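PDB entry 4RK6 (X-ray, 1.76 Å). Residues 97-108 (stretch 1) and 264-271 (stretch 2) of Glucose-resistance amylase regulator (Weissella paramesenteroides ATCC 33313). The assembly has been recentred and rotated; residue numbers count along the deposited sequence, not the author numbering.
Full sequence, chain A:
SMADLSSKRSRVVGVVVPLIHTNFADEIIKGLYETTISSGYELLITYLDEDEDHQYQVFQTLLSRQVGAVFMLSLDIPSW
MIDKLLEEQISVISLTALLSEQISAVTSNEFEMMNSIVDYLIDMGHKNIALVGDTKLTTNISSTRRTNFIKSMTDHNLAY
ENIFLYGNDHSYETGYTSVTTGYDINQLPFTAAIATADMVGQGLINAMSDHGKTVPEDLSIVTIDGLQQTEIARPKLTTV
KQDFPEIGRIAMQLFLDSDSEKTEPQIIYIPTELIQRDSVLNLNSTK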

# COMPACT_ATOMS: atom_id res chain seq x y z
N ALA A 97 13.78 12.45 -5.93
CA ALA A 97 15.12 12.49 -5.39
C ALA A 97 16.08 12.83 -6.51
O ALA A 97 15.87 12.44 -7.65
CB ALA A 97 15.47 11.14 -4.79
N LEU A 98 17.15 13.53 -6.16
CA LEU A 98 18.16 13.92 -7.11
C LEU A 98 19.35 12.98 -6.87
O LEU A 98 20.18 13.23 -6.00
CB LEU A 98 18.49 15.40 -6.90
CG LEU A 98 17.25 16.28 -6.59
CD1 LEU A 98 17.55 17.46 -5.67
CD2 LEU A 98 16.55 16.76 -7.86
N LEU A 99 19.38 11.87 -7.61
CA LEU A 99 20.34 10.79 -7.39
C LEU A 99 21.75 11.12 -7.86
O LEU A 99 22.72 10.74 -7.22
CB LEU A 99 19.90 9.51 -8.09
CG LEU A 99 18.76 8.77 -7.40
CD1 LEU A 99 18.42 7.51 -8.18
CD2 LEU A 99 19.14 8.42 -5.96
N SER A 100 21.86 11.78 -9.00
CA SER A 100 23.15 12.12 -9.57
C SER A 100 23.07 13.39 -10.38
O SER A 100 22.09 13.65 -11.06
CB SER A 100 23.69 11.00 -10.45
OG SER A 100 24.82 11.46 -11.19
N GLU A 101 24.14 14.17 -10.29
CA GLU A 101 24.36 15.33 -11.15
C GLU A 101 24.37 15.02 -12.66
O GLU A 101 24.15 15.91 -13.49
CB GLU A 101 25.69 16.03 -10.74
CG GLU A 101 26.96 15.18 -10.89
CD GLU A 101 27.12 14.06 -9.86
OE1 GLU A 101 27.91 13.13 -10.12
OE2 GLU A 101 26.46 14.08 -8.80
N GLN A 102 24.59 13.75 -12.99
CA GLN A 102 24.64 13.29 -14.37
C GLN A 102 23.26 13.14 -15.01
O GLN A 102 23.18 12.98 -16.22
CB GLN A 102 25.31 11.91 -14.44
CG GLN A 102 26.76 11.84 -13.98
CD GLN A 102 27.17 10.41 -13.71
OE1 GLN A 102 26.62 9.75 -12.82
NE2 GLN A 102 28.09 9.90 -14.50
N ILE A 103 22.20 13.14 -14.20
CA ILE A 103 20.88 12.80 -14.71
C ILE A 103 19.80 13.81 -14.33
O ILE A 103 19.97 14.56 -13.40
CB ILE A 103 20.43 11.40 -14.22
CG1 ILE A 103 20.12 11.36 -12.73
CG2 ILE A 103 21.46 10.34 -14.62
CD1 ILE A 103 19.58 10.00 -12.31
N SER A 104 18.71 13.80 -15.07
CA SER A 104 17.58 14.66 -14.75
C SER A 104 16.74 14.06 -13.62
O SER A 104 16.80 12.87 -13.34
CB SER A 104 16.69 14.90 -15.97
OG SER A 104 17.39 15.63 -16.96
N ALA A 105 15.95 14.92 -12.99
CA ALA A 105 15.15 14.49 -11.84
C ALA A 105 13.83 15.20 -11.89
O ALA A 105 13.78 16.36 -12.25
CB ALA A 105 15.84 14.80 -10.54
N VAL A 106 12.78 14.52 -11.45
CA VAL A 106 11.49 15.16 -11.26
C VAL A 106 11.06 14.91 -9.82
O VAL A 106 11.06 13.74 -9.36
CB VAL A 106 10.42 14.58 -12.21
CG1 VAL A 106 9.12 15.35 -12.02
CG2 VAL A 106 10.90 14.66 -13.66
N THR A 107 10.72 15.98 -9.12
CA THR A 107 10.53 15.92 -7.67
C THR A 107 9.69 17.08 -7.17
O THR A 107 9.63 18.16 -7.80
CB THR A 107 11.91 15.89 -6.95
OG1 THR A 107 11.74 15.75 -5.53
CG2 THR A 107 12.71 17.17 -7.22
N SER A 108 9.04 16.88 -6.03
CA SER A 108 8.55 18.01 -5.26
C SER A 108 9.77 18.75 -4.74
O SER A 108 10.81 18.13 -4.48
CB SER A 108 7.67 17.53 -4.09
OG SER A 108 6.54 16.78 -4.55
N GLU A 264 22.61 20.04 -20.14
CA GLU A 264 21.69 19.01 -20.59
C GLU A 264 20.75 18.49 -19.47
O GLU A 264 19.53 18.51 -19.65
CB GLU A 264 22.46 17.85 -21.26
CG GLU A 264 21.58 16.82 -21.95
CD GLU A 264 20.71 17.43 -23.02
OE1 GLU A 264 19.47 17.35 -22.90
OE2 GLU A 264 21.26 18.01 -23.98
N PRO A 265 21.30 18.03 -18.33
CA PRO A 265 20.43 17.47 -17.27
C PRO A 265 19.65 18.55 -16.51
O PRO A 265 20.21 19.61 -16.23
CB PRO A 265 21.41 16.76 -16.33
CG PRO A 265 22.76 16.84 -16.98
CD PRO A 265 22.70 18.04 -17.88
N GLN A 266 18.39 18.29 -16.15
CA GLN A 266 17.61 19.30 -15.42
C GLN A 266 16.87 18.75 -14.20
O GLN A 266 16.76 17.55 -14.03
CB GLN A 266 16.64 20.01 -16.36
CG GLN A 266 15.75 19.13 -17.21
CD GLN A 266 14.81 19.94 -18.11
OE1 GLN A 266 14.58 19.60 -19.27
NE2 GLN A 266 14.25 21.01 -17.56
N ILE A 267 16.44 19.64 -13.32
CA ILE A 267 15.57 19.29 -12.21
C ILE A 267 14.24 19.99 -12.46
O ILE A 267 14.20 21.21 -12.63
CB ILE A 267 16.14 19.76 -10.86
CG1 ILE A 267 17.48 19.06 -10.59
CG2 ILE A 267 15.18 19.43 -9.73
CD1 ILE A 267 18.17 19.52 -9.31
N ILE A 268 13.16 19.22 -12.49
CA ILE A 268 11.81 19.79 -12.65
C ILE A 268 11.08 19.61 -11.32
O ILE A 268 11.00 18.49 -10.82
CB ILE A 268 11.06 19.11 -13.78
CG1 ILE A 268 11.79 19.37 -15.11
CG2 ILE A 268 9.64 19.65 -13.86
CD1 ILE A 268 11.35 18.45 -16.23
N TYR A 269 10.61 20.72 -10.77
CA TYR A 269 9.90 20.72 -9.50
C TYR A 269 8.41 20.69 -9.78
O TYR A 269 7.91 21.48 -10.59
CB TYR A 269 10.27 21.92 -8.63
CG TYR A 269 11.70 21.89 -8.14
CD1 TYR A 269 12.12 20.91 -7.27
CD2 TYR A 269 12.63 22.84 -8.58
CE1 TYR A 269 13.43 20.86 -6.83
CE2 TYR A 269 13.93 22.80 -8.14
CZ TYR A 269 14.33 21.81 -7.27
OH TYR A 269 15.62 21.76 -6.83
N ILE A 270 7.73 19.77 -9.10
CA ILE A 270 6.29 19.62 -9.21
C ILE A 270 5.67 20.27 -7.96
O ILE A 270 6.08 19.99 -6.82
CB ILE A 270 5.91 18.13 -9.34
CG1 ILE A 270 6.67 17.48 -10.51
CG2 ILE A 270 4.40 17.95 -9.47
CD1 ILE A 270 6.41 18.08 -11.89
N PRO A 271 4.69 21.17 -8.16
CA PRO A 271 4.08 21.87 -7.03
C PRO A 271 3.41 20.94 -6.04
O PRO A 271 2.95 19.86 -6.42
CB PRO A 271 2.99 22.73 -7.69
CG PRO A 271 3.20 22.66 -9.15
CD PRO A 271 3.93 21.38 -9.42
O HOH W 1 4.25 17.24 -6.04

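Two segments whose touching residues lie at least 160 positions apart in sequence pair as parallel strands and bury 592 Å² between them, both sides summed. Leu98 lies in the loop before the strand and points toward the partner. Its CD2 packs 3.5 Å from Ile267 CD1. A type I turn from Ser100 to Ile103 follows. Gln102 N donates to Ser100 OG at 2.9 Å, which steadies the turn. Pro265 lies against its backbone, with CG 3.9 Å from Glu101 O.

At Ser104 a side chain does the work of a backbone acceptor: Gln266 N donates to Ser104 OG at 3.0 Å, nearly straight. The regular ladder then begins. Ala105 N donates to Gln266 O at 2.9 Å, and Ala105 O accepts from Ile268 N at 2.9 Å. Ala105 itself is buried, and its small methyl group needs little room.

Val106 points to the other face, alongside Ile268 and Ile270. Its CG1 meets Ile270 CG1 at 3.6 Å, a buried apolar contact suited to branched side chains. Thr107 resumes the ladder: its N donates to Ile268 O at 3.0 Å and its O accepts from Ile270 N at 2.8 Å. Its CG2 lies 3.8 Å from Tyr269 CE1, while OG1 donates to Ser108 O at 2.8 Å. Finally, a water donates to both Ser108 OG (2.8 Å) and Pro271 O (2.9 Å), bridging the stretches.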